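Local structure of epimerase family protein SDR39U1 (Homo sapiens, 4B4O) at residues 153-158 with 213-218; 120-125 with 269-274. The protein probably acts as an NADP-dependent oxidoreductase of the short-chain dehydrogenase/reductase class and binds NADPH in a Rossmann-type pocket. The protein carries 3 engineered substitutions. All blocks are in the same frame, centred on the assembly; numbering follows the deposited sequence.

Interaction 1 of 2, residues 153-158 with 213-218. With NDP (NADPH dihydro-nicotinamide-adenine-dinucleotide phosphate), chain I.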
ATOM      1  N   VAL A 153      -5.492   1.303 -13.408  1.00 18.42           N
ATOM      2  CA  VAL A 153      -5.795   0.468 -12.255  1.00 17.54           C
ATOM      3  C   VAL A 153      -5.418   1.230 -10.980  1.00 17.13           C
ATOM      4  O   VAL A 153      -4.408   1.920 -10.932  1.00 17.49           O
ATOM      5  CB  VAL A 153      -5.038  -0.886 -12.285  1.00 17.41           C
ATOM      6  CG1 VAL A 153      -5.390  -1.702 -11.049  1.00 16.58           C
ATOM      7  CG2 VAL A 153      -5.388  -1.678 -13.527  1.00 18.04           C
ATOM      8  N   VAL A 154      -6.251   1.116  -9.954  1.00 16.56           N
ATOM      9  CA  VAL A 154      -5.908   1.641  -8.650  1.00 16.23           C
ATOM     10  C   VAL A 154      -6.047   0.492  -7.674  1.00 15.47           C
ATOM     11  O   VAL A 154      -7.100  -0.108  -7.582  1.00 15.28           O
ATOM     12  CB  VAL A 154      -6.819   2.803  -8.220  1.00 16.55           C
ATOM     13  CG1 VAL A 154      -6.572   3.132  -6.767  1.00 16.27           C
ATOM     14  CG2 VAL A 154      -6.586   4.021  -9.095  1.00 17.44           C
ATOM     15  N   VAL A 155      -4.979   0.194  -6.953  1.00 15.18           N
ATOM     16  CA  VAL A 155      -5.000  -0.833  -5.920  1.00 14.53           C
ATOM     17  C   VAL A 155      -5.033  -0.171  -4.548  1.00 14.31           C
ATOM     18  O   VAL A 155      -4.063   0.461  -4.123  1.00 14.50           O
ATOM     19  CB  VAL A 155      -3.779  -1.786  -6.056  1.00 14.49           C
ATOM     20  CG1 VAL A 155      -3.856  -2.936  -5.066  1.00 13.92           C
ATOM     21  CG2 VAL A 155      -3.690  -2.341  -7.482  1.00 14.99           C
ATOM     22  N   ARG A 156      -6.167  -0.274  -3.870  1.00 14.10           N
ATOM     23  CA  ARG A 156      -6.291   0.238  -2.515  1.00 14.02           C
ATOM     24  C   ARG A 156      -5.764  -0.839  -1.574  1.00 13.44           C
ATOM     25  O   ARG A 156      -6.390  -1.889  -1.391  1.00 13.14           O
ATOM     26  CB  ARG A 156      -7.745   0.552  -2.184  1.00 14.27           C
ATOM     27  CG  ARG A 156      -8.290   1.784  -2.898  1.00 15.01           C
ATOM     28  CD  ARG A 156      -9.808   1.821  -2.892  1.00 15.40           C
ATOM     29  NE  ARG A 156     -10.330   2.973  -3.625  1.00 16.22           N
ATOM     30  CZ  ARG A 156     -11.606   3.188  -3.892  1.00 16.83           C
ATOM     31  NH1 ARG A 156     -12.532   2.330  -3.490  1.00 16.76           N
ATOM     32  NH2 ARG A 156     -11.958   4.273  -4.544  1.00 17.65           N
ATOM     33  N   SER A 157      -4.638  -0.571  -0.931  1.00 13.43           N
ATOM     34  CA  SER A 157      -3.949  -1.583  -0.143  1.00 12.99           C
ATOM     35  C   SER A 157      -4.291  -1.537   1.339  1.00 12.82           C
ATOM     36  O   SER A 157      -4.472  -0.469   1.933  1.00 13.21           O
ATOM     37  CB  SER A 157      -2.439  -1.404  -0.297  1.00 13.24           C
ATOM     38  OG  SER A 157      -1.725  -2.408   0.402  1.00 12.94           O
ATOM     39  N   GLY A 158      -4.331  -2.713   1.947  1.00 12.40           N
ATOM     40  CA  GLY A 158      -4.334  -2.829   3.402  1.00 12.28           C
ATOM     41  C   GLY A 158      -2.906  -2.779   3.916  1.00 12.32           C
ATOM     42  O   GLY A 158      -2.010  -2.350   3.209  1.00 12.59           O
ATOM     43  N   GLY A 213      -9.581  -0.457 -13.303  1.00 18.06           N
ATOM     44  CA  GLY A 213     -10.341   0.102 -12.186  1.00 17.71           C
ATOM     45  C   GLY A 213      -9.781  -0.211 -10.826  1.00 16.90           C
ATOM     46  O   GLY A 213      -8.589  -0.426 -10.654  1.00 16.59           O
ATOM     47  N   VAL A 214     -10.662  -0.201  -9.841  1.00 16.70           N
ATOM     48  CA  VAL A 214     -10.259  -0.308  -8.447  1.00 16.05           C
ATOM     49  C   VAL A 214     -10.194  -1.765  -8.022  1.00 15.63           C
ATOM     50  O   VAL A 214     -11.120  -2.528  -8.280  1.00 15.94           O
ATOM     51  CB  VAL A 214     -11.230   0.383  -7.491  1.00 16.22           C
ATOM     52  CG1 VAL A 214     -10.815   0.057  -6.070  1.00 15.60           C
ATOM     53  CG2 VAL A 214     -11.243   1.876  -7.735  1.00 16.78           C
ATOM     54  N   LEU A 215      -9.078  -2.124  -7.382  1.00 15.08           N
ATOM     55  CA  LEU A 215      -8.858  -3.441  -6.800  1.00 14.72           C
ATOM     56  C   LEU A 215      -8.443  -3.288  -5.334  1.00 14.15           C
ATOM     57  O   LEU A 215      -7.607  -2.457  -4.998  1.00 14.00           O
ATOM     58  CB  LEU A 215      -7.728  -4.171  -7.546  1.00 14.82           C
ATOM     59  CG  LEU A 215      -7.857  -4.396  -9.051  1.00 15.53           C
ATOM     60  CD1 LEU A 215      -6.576  -4.986  -9.603  1.00 15.78           C
ATOM     61  CD2 LEU A 215      -9.069  -5.269  -9.330  1.00 15.95           C
ATOM     62  N   ASN A 216      -9.038  -4.085  -4.463  1.00 13.97           N
ATOM     63  CA  ASN A 216      -8.696  -4.013  -3.043  1.00 13.52           C
ATOM     64  C   ASN A 216      -7.512  -4.899  -2.796  1.00 13.16           C
ATOM     65  O   ASN A 216      -7.589  -6.110  -3.000  1.00 13.26           O
ATOM     66  CB  ASN A 216      -9.871  -4.416  -2.141  1.00 13.65           C
ATOM     67  CG  ASN A 216     -10.909  -3.319  -1.996  1.00 14.12           C
ATOM     68  OD1 ASN A 216     -10.588  -2.123  -2.052  1.00 14.20           O
ATOM     69  ND2 ASN A 216     -12.165  -3.717  -1.809  1.00 14.62           N
ATOM     70  N   GLY A 217      -6.403  -4.285  -2.409  1.00 12.94           N
ATOM     71  CA  GLY A 217      -5.170  -5.006  -2.129  1.00 12.75           C
ATOM     72  C   GLY A 217      -5.123  -5.566  -0.715  1.00 12.38           C
ATOM     73  O   GLY A 217      -4.330  -5.112   0.126  1.00 12.21           O
ATOM     74  N   VAL A 218      -6.014  -6.520  -0.459  1.00 12.39           N
ATOM     75  CA  VAL A 218      -6.149  -7.172   0.847  1.00 12.17           C
ATOM     76  C   VAL A 218      -6.290  -8.669   0.664  1.00 12.40           C
ATOM     77  O   VAL A 218      -6.795  -9.124  -0.377  1.00 12.82           O
ATOM     78  CB  VAL A 218      -7.337  -6.623   1.653  1.00 12.25           C
ATOM     79  CG1 VAL A 218      -7.098  -5.148   1.909  1.00 12.23           C
ATOM     80  CG2 VAL A 218      -8.679  -6.847   0.954  1.00 12.72           C
TER
HETATM   81  PA  NDP I 999       7.976   3.516   1.510  1.00  2.00           P
HETATM   82  O1A NDP I 999       8.013   4.704   2.503  1.00  2.00           O
HETATM   83  O2A NDP I 999       8.865   2.277   1.743  1.00  2.00           O
HETATM   84  O5B NDP I 999       8.412   3.958   0.002  1.00  2.00           O
HETATM   85  C5B NDP I 999       8.090   5.291  -0.385  1.00  2.00           C
HETATM   86  C4B NDP I 999       9.071   5.721  -1.447  1.00  2.00           C
HETATM   87  O4B NDP I 999       8.599   6.960  -1.971  1.00  2.00           O
HETATM   88  C3B NDP I 999      10.474   5.938  -0.872  1.00  2.00           C
HETATM   89  O3B NDP I 999      11.404   4.866  -1.197  1.00  2.00           O
HETATM   90  C2B NDP I 999      10.936   7.241  -1.507  1.00  2.00           C
HETATM   91  O2B NDP I 999      11.721   7.017  -2.668  1.00  2.00           O
HETATM   92  C1B NDP I 999       9.670   7.892  -1.974  1.00  2.00           C
HETATM   93  N9A NDP I 999       9.377   8.952  -1.007  1.00  2.00           N
HETATM   94  C8A NDP I 999       9.411   8.963   0.365  1.00  2.00           C
HETATM   95  N7A NDP I 999       9.100  10.252   0.816  1.00  2.00           N
HETATM   96  C5A NDP I 999       8.884  11.026  -0.281  1.00  2.00           C
HETATM   97  C6A NDP I 999       8.520  12.416  -0.570  1.00  2.00           C
HETATM   98  N6A NDP I 999       8.277  13.302   0.418  1.00  2.00           N
HETATM   99  N1A NDP I 999       8.409  12.804  -1.858  1.00  2.00           N
HETATM  100  C2A NDP I 999       8.653  11.916  -2.864  1.00  2.00           C
HETATM  101  N3A NDP I 999       8.964  10.616  -2.684  1.00  2.00           N
HETATM  102  C4A NDP I 999       9.069  10.158  -1.457  1.00  2.00           C
HETATM  103  O3  NDP I 999       6.394   3.177   1.467  1.00  2.00           O
HETATM  104  PN  NDP I 999       5.795   1.739   1.052  1.00  2.00           P
HETATM  105  O1N NDP I 999       6.725   1.097   0.034  1.00  2.00           O
HETATM  106  O2N NDP I 999       5.475   0.958   2.291  1.00  2.00           O
HETATM  107  O5D NDP I 999       4.365   2.160   0.351  1.00  2.00           O
HETATM  108  C5D NDP I 999       4.487   2.910  -0.879  1.00  2.00           C
HETATM  109  C4D NDP I 999       3.208   3.646  -1.222  1.00  2.00           C
HETATM  110  O4D NDP I 999       2.158   2.741  -0.903  1.00  2.00           O
HETATM  111  C3D NDP I 999       2.943   4.912  -0.383  1.00  2.00           C
HETATM  112  O3D NDP I 999       2.351   5.961  -1.215  1.00  2.00           O
HETATM  113  C2D NDP I 999       2.006   4.430   0.730  1.00  2.00           C
HETATM  114  O2D NDP I 999       0.993   5.332   1.191  1.00  2.00           O
HETATM  115  C1D NDP I 999       1.254   3.325   0.038  1.00  2.00           C
HETATM  116  N1N NDP I 999       0.707   2.316   0.964  1.00  2.00           N
HETATM  117  C2N NDP I 999       1.501   1.627   1.796  1.00  2.00           C
HETATM  118  C3N NDP I 999       0.977   0.686   2.654  1.00  2.00           C
HETATM  119  C7N NDP I 999       1.901  -0.059   3.546  1.00  2.00           C
HETATM  120  O7N NDP I 999       3.099  -0.045   3.270  1.00  2.00           O
HETATM  121  N7N NDP I 999       1.444  -0.722   4.605  1.00  2.00           N
HETATM  122  C4N NDP I 999      -0.477   0.360   2.655  1.00  2.00           C
HETATM  123  C5N NDP I 999      -1.245   1.155   1.704  1.00  2.00           C
HETATM  124  C6N NDP I 999      -0.620   2.089   0.899  1.00  2.00           C
HETATM  125  P2B NDP I 999      13.082   7.930  -2.912  1.00  2.00           P
HETATM  126  O1X NDP I 999      12.600   9.279  -3.401  1.00  2.00           O
HETATM  127  O2X NDP I 999      13.834   8.015  -1.550  1.00  2.00           O
HETATM  128  O3X NDP I 999      13.696   7.037  -4.019  1.00  2.00           O

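Interaction 2 of 2, residues 120-125 with 269-274. Engineered in segment 269-274: Arg270 (natural residue Gln).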
ATOM      1  N   TYR A 120     -17.133  -3.702   3.079  1.00 16.60           N
ATOM      2  CA  TYR A 120     -16.858  -2.917   1.889  1.00 16.31           C
ATOM      3  C   TYR A 120     -16.260  -3.771   0.786  1.00 15.88           C
ATOM      4  O   TYR A 120     -15.498  -4.684   1.061  1.00 15.39           O
ATOM      5  CB  TYR A 120     -15.865  -1.797   2.231  1.00 15.67           C
ATOM      6  CG  TYR A 120     -16.338  -0.873   3.339  1.00 16.29           C
ATOM      7  CD1 TYR A 120     -17.203   0.166   3.065  1.00 17.15           C
ATOM      8  CD2 TYR A 120     -15.929  -1.061   4.653  1.00 16.28           C
ATOM      9  CE1 TYR A 120     -17.649   0.991   4.063  1.00 17.94           C
ATOM     10  CE2 TYR A 120     -16.377  -0.237   5.660  1.00 17.12           C
ATOM     11  CZ  TYR A 120     -17.237   0.783   5.360  1.00 17.93           C
ATOM     12  OH  TYR A 120     -17.681   1.644   6.330  1.00 18.97           O
ATOM     13  N   ASP A 121     -16.591  -3.437  -0.461  1.00 16.29           N
ATOM     14  CA  ASP A 121     -15.805  -3.891  -1.609  1.00 15.97           C
ATOM     15  C   ASP A 121     -15.399  -2.713  -2.477  1.00 15.90           C
ATOM     16  O   ASP A 121     -15.585  -1.561  -2.098  1.00 15.99           O
ATOM     17  CB  ASP A 121     -16.511  -5.014  -2.387  1.00 16.90           C
ATOM     18  CG  ASP A 121     -17.724  -4.552  -3.180  1.00 18.21           C
ATOM     19  OD1 ASP A 121     -17.985  -3.350  -3.283  1.00 18.41           O
ATOM     20  OD2 ASP A 121     -18.444  -5.442  -3.693  1.00 19.28           O
ATOM     21  N   GLU A 122     -14.866  -2.998  -3.656  1.00 15.97           N
ATOM     22  CA  GLU A 122     -14.301  -1.955  -4.535  1.00 16.00           C
ATOM     23  C   GLU A 122     -15.336  -0.949  -5.037  1.00 17.14           C
ATOM     24  O   GLU A 122     -14.990   0.122  -5.480  1.00 17.31           O
ATOM     25  CB  GLU A 122     -13.550  -2.585  -5.718  1.00 16.12           C
ATOM     26  CG  GLU A 122     -12.286  -3.342  -5.303  1.00 15.10           C
ATOM     27  CD  GLU A 122     -12.505  -4.802  -4.924  1.00 15.19           C
ATOM     28  OE1 GLU A 122     -13.655  -5.289  -4.816  1.00 15.95           O
ATOM     29  OE2 GLU A 122     -11.489  -5.503  -4.776  1.00 14.69           O
ATOM     30  N   ASP A 123     -16.609  -1.319  -4.990  1.00 18.13           N
ATOM     31  CA  ASP A 123     -17.655  -0.446  -5.485  1.00 19.51           C
ATOM     32  C   ASP A 123     -18.233   0.381  -4.366  1.00 19.59           C
ATOM     33  O   ASP A 123     -19.122   1.181  -4.604  1.00 20.84           O
ATOM     34  CB  ASP A 123     -18.752  -1.258  -6.198  1.00 20.97           C
ATOM     35  CG  ASP A 123     -18.271  -1.871  -7.515  1.00 21.45           C
ATOM     36  OD1 ASP A 123     -17.489  -1.221  -8.247  1.00 21.34           O
ATOM     37  OD2 ASP A 123     -18.692  -3.010  -7.837  1.00 22.15           O
ATOM     38  N   SER A 124     -17.750   0.181  -3.147  1.00 18.49           N
ATOM     39  CA  SER A 124     -18.360   0.840  -2.009  1.00 18.81           C
ATOM     40  C   SER A 124     -18.002   2.315  -2.012  1.00 19.00           C
ATOM     41  O   SER A 124     -16.878   2.687  -2.336  1.00 18.26           O
ATOM     42  CB  SER A 124     -17.923   0.201  -0.673  1.00 17.88           C
ATOM     43  OG  SER A 124     -18.449  -1.094  -0.517  1.00 18.05           O
ATOM     44  N   PRO A 125     -18.941   3.153  -1.582  1.00 20.14           N
ATOM     45  CA  PRO A 125     -18.619   4.559  -1.397  1.00 20.53           C
ATOM     46  C   PRO A 125     -17.749   4.898  -0.170  1.00 19.70           C
ATOM     47  O   PRO A 125     -17.628   4.133   0.770  1.00 19.06           O
ATOM     48  CB  PRO A 125     -19.991   5.196  -1.254  1.00 22.27           C
ATOM     49  CG  PRO A 125     -20.783   4.150  -0.562  1.00 22.33           C
ATOM     50  CD  PRO A 125     -20.203   2.807  -0.924  1.00 21.10           C
ATOM     51  N   PRO A 269     -11.880  -8.284  -1.203  1.00 13.56           N
ATOM     52  CA  PRO A 269     -11.232  -8.115  -2.488  1.00 13.73           C
ATOM     53  C   PRO A 269     -12.030  -8.815  -3.573  1.00 14.44           C
ATOM     54  O   PRO A 269     -11.558  -9.791  -4.165  1.00 14.42           O
ATOM     55  CB  PRO A 269      -9.881  -8.789  -2.270  1.00 13.10           C
ATOM     56  CG  PRO A 269     -10.168  -9.897  -1.316  1.00 12.85           C
ATOM     57  CD  PRO A 269     -11.385  -9.492  -0.514  1.00 13.10           C
ATOM     58  N   ARG A 270     -13.237  -8.318  -3.828  1.00 15.28           N
ATOM     59  CA  ARG A 270     -14.140  -8.968  -4.784  1.00 16.18           C
ATOM     60  C   ARG A 270     -13.598  -8.848  -6.201  1.00 16.59           C
ATOM     61  O   ARG A 270     -13.400  -9.843  -6.891  1.00 16.72           O
ATOM     62  CB  ARG A 270     -15.559  -8.388  -4.720  1.00 17.35           C
ATOM     63  CG  ARG A 270     -16.537  -9.236  -5.492  1.00 18.40           C
ATOM     64  CD  ARG A 270     -18.019  -8.960  -5.352  1.00 19.90           C
ATOM     65  NE  ARG A 270     -18.342  -8.131  -4.220  1.00 20.05           N
ATOM     66  CZ  ARG A 270     -18.533  -8.584  -2.964  1.00 19.83           C
ATOM     67  NH1 ARG A 270     -18.367  -9.858  -2.639  1.00 19.43           N
ATOM     68  NH2 ARG A 270     -18.865  -7.725  -2.011  1.00 20.23           N
ATOM     69  N   ARG A 271     -13.327  -7.614  -6.600  1.00 17.03           N
ATOM     70  CA  ARG A 271     -12.818  -7.344  -7.929  1.00 17.81           C
ATOM     71  C   ARG A 271     -11.415  -7.908  -8.126  1.00 17.22           C
ATOM     72  O   ARG A 271     -11.068  -8.351  -9.218  1.00 17.88           O
ATOM     73  CB  ARG A 271     -12.922  -5.844  -8.251  1.00 18.86           C
ATOM     74  CG  ARG A 271     -14.368  -5.454  -8.510  1.00 20.11           C
ATOM     75  CD  ARG A 271     -14.599  -4.078  -9.088  1.00 21.75           C
ATOM     76  NE  ARG A 271     -13.444  -3.567  -9.805  1.00 22.18           N
ATOM     77  CZ  ARG A 271     -13.167  -3.760 -11.085  1.00 23.20           C
ATOM     78  NH1 ARG A 271     -13.950  -4.478 -11.860  1.00 23.79           N
ATOM     79  NH2 ARG A 271     -12.070  -3.228 -11.590  1.00 23.85           N
ATOM     80  N   THR A 272     -10.616  -7.908  -7.066  1.00 16.20           N
ATOM     81  CA  THR A 272      -9.272  -8.447  -7.141  1.00 15.90           C
ATOM     82  C   THR A 272      -9.362  -9.926  -7.517  1.00 15.93           C
ATOM     83  O   THR A 272      -8.656 -10.387  -8.405  1.00 16.57           O
ATOM     84  CB  THR A 272      -8.503  -8.295  -5.815  1.00 14.93           C
ATOM     85  OG1 THR A 272      -8.552  -6.940  -5.369  1.00 15.01           O
ATOM     86  CG2 THR A 272      -7.055  -8.700  -5.974  1.00 15.06           C
ATOM     87  N   LEU A 273     -10.210 -10.670  -6.821  1.00 15.49           N
ATOM     88  CA  LEU A 273     -10.355 -12.092  -7.106  1.00 15.78           C
ATOM     89  C   LEU A 273     -10.926 -12.309  -8.523  1.00 16.85           C
ATOM     90  O   LEU A 273     -10.560 -13.247  -9.218  1.00 17.43           O
ATOM     91  CB  LEU A 273     -11.214 -12.779  -6.038  1.00 15.50           C
ATOM     92  CG  LEU A 273     -10.566 -13.012  -4.663  1.00 14.74           C
ATOM     93  CD1 LEU A 273     -11.558 -13.397  -3.570  1.00 14.78           C
ATOM     94  CD2 LEU A 273      -9.433 -14.010  -4.830  1.00 14.95           C
ATOM     95  N   ALA A 274     -11.804 -11.413  -8.949  1.00 17.33           N
ATOM     96  CA  ALA A 274     -12.437 -11.500 -10.264  1.00 18.54           C
ATOM     97  C   ALA A 274     -11.454 -11.321 -11.395  1.00 19.27           C
ATOM     98  O   ALA A 274     -11.752 -11.700 -12.506  1.00 20.34           O
ATOM     99  CB  ALA A 274     -13.544 -10.451 -10.372  1.00 19.17           C
TER

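Interaction 1 of 2, residues 153-158 with 213-218
Strands 153-157 and 213-217 run parallel in the Rossmann-type sheet, their axes 27° apart and 4.3 Å at closest approach, and five backbone hydrogen bonds join the two segments. Val154 and Arg156 each use both N and O, giving to Gly213 O and Leu215 O and accepting from Leu215 N and Gly217 N. Gly158 N closes the series on Gly217 O. Val153, Val155 and Ser157 turn their backbones to strand 102-108 instead, so strand 153-157 is bonded along both edges. Gly217 centres an inverse gamma turn, at which the outer strand ends.

On the face of Val153, Val155 and Leu215, Val153 CG1, anti to its backbone N, meets Leu215 CD1 obliquely at 3.8 Å. Val155 CG1 lies 3.8 Å from Gly217 CA, where a side chain on the glycine would collide with it. Helix 195-207 covers this face through Leu198, Leu202 and Ala205.

On the other face Arg156 extends from CG to NE and crosses Val214, whose CG1 sits 3.5 Å above the guanidinium plane, offset toward its rim. Asn216 runs alongside, its amide 32° from the guanidinium; Tyr112 OH joins them, bonded to both Arg156 NH1 and Asn216 OD1. Glu140 forms a salt bridge with Arg156 NE, and Tyr111 adds a cation-pi contact, so this buried charge is met by more than one partner.

At the C-terminal end Ser157 OG, anti to its backbone N, donates to a lone pair of Gly158 O, 2.8 Å away and in the carbonyl plane. Ser157 CB is 3.5 Å from NDP C5N. Gly158 O lies 3.2 Å from NDP C4N, the carbon that carries the hydride in NADPH, so Ser157 and Gly158, where strand 153-157 gives way to a loop, border the nicotinamide's reactive position, consistent with a dehydrogenase-type pocket.

Interaction 2 of 2, residues 120-125 with 269-274
A type I beta turn from Asp121 to Ser124 presents two carboxylates to the N-terminal end of helix 270-274, where Pro269 holds the N-cap position. Glu122 receives the helix amides. Glu122 OE1 accepts from Arg271 N at 2.9 Å, an almost straight bond (175° at the hydrogen) that arrives from above the carboxylate plane, while Thr272 N reaches Glu122 OE2 weakly at 3.4 Å. A bend at chi2 (88°) turns the carboxylate to the helix, where the helix N terminus would probably favour its negative charge. Arg271 crosses Glu122 obliquely, its CD 3.8 Å from Glu122 CB, and sends its NE onward to Val214 O; Glu122 OE2 also accepts from Asn216 N.

Arg270, an engineered residue, grips Asp121 side-on through two nitrogens on one oxygen: NE is 2.7 Å from OD2, on its anti lone pair, and NH2 is 2.9 Å from the same OD2, above the carboxylate plane. The planes of the two groups stand 68° apart. The second oxygen shapes the turn itself: in an Asx turn, Asp121 OD1 accepts from Asp123 N at 3.0 Å. An alanine in place of Asp121 would lose the salt bridge and the OD1 bond to Asp123 N, and would probably leave the turn less firmly held. Ser124 OG closes the arrangement, taking the hydrogen of Asp121 N at 3.0 Å.

Overall arrangement
From the N terminus, the chain passes strand 102-108 and enters the loop holding 120-125, then helix 131-143 and segment 153-158. Helix 195-207 leads back to 213-218, and interaction 1 closes a loop of 54 intervening residues between neighbouring parallel strands. The chain then runs through three more helices to 269-274, where interaction 2 closes a longer loop that encloses the first entirely. The two contacts touch at Asn216 of the outer strand, whose backbone is met by both segments of interaction 2. Thus the Rossmann-type sheet, the loop after strand 102-108 and the C-terminal DUF1731 region meet around strand 213-217.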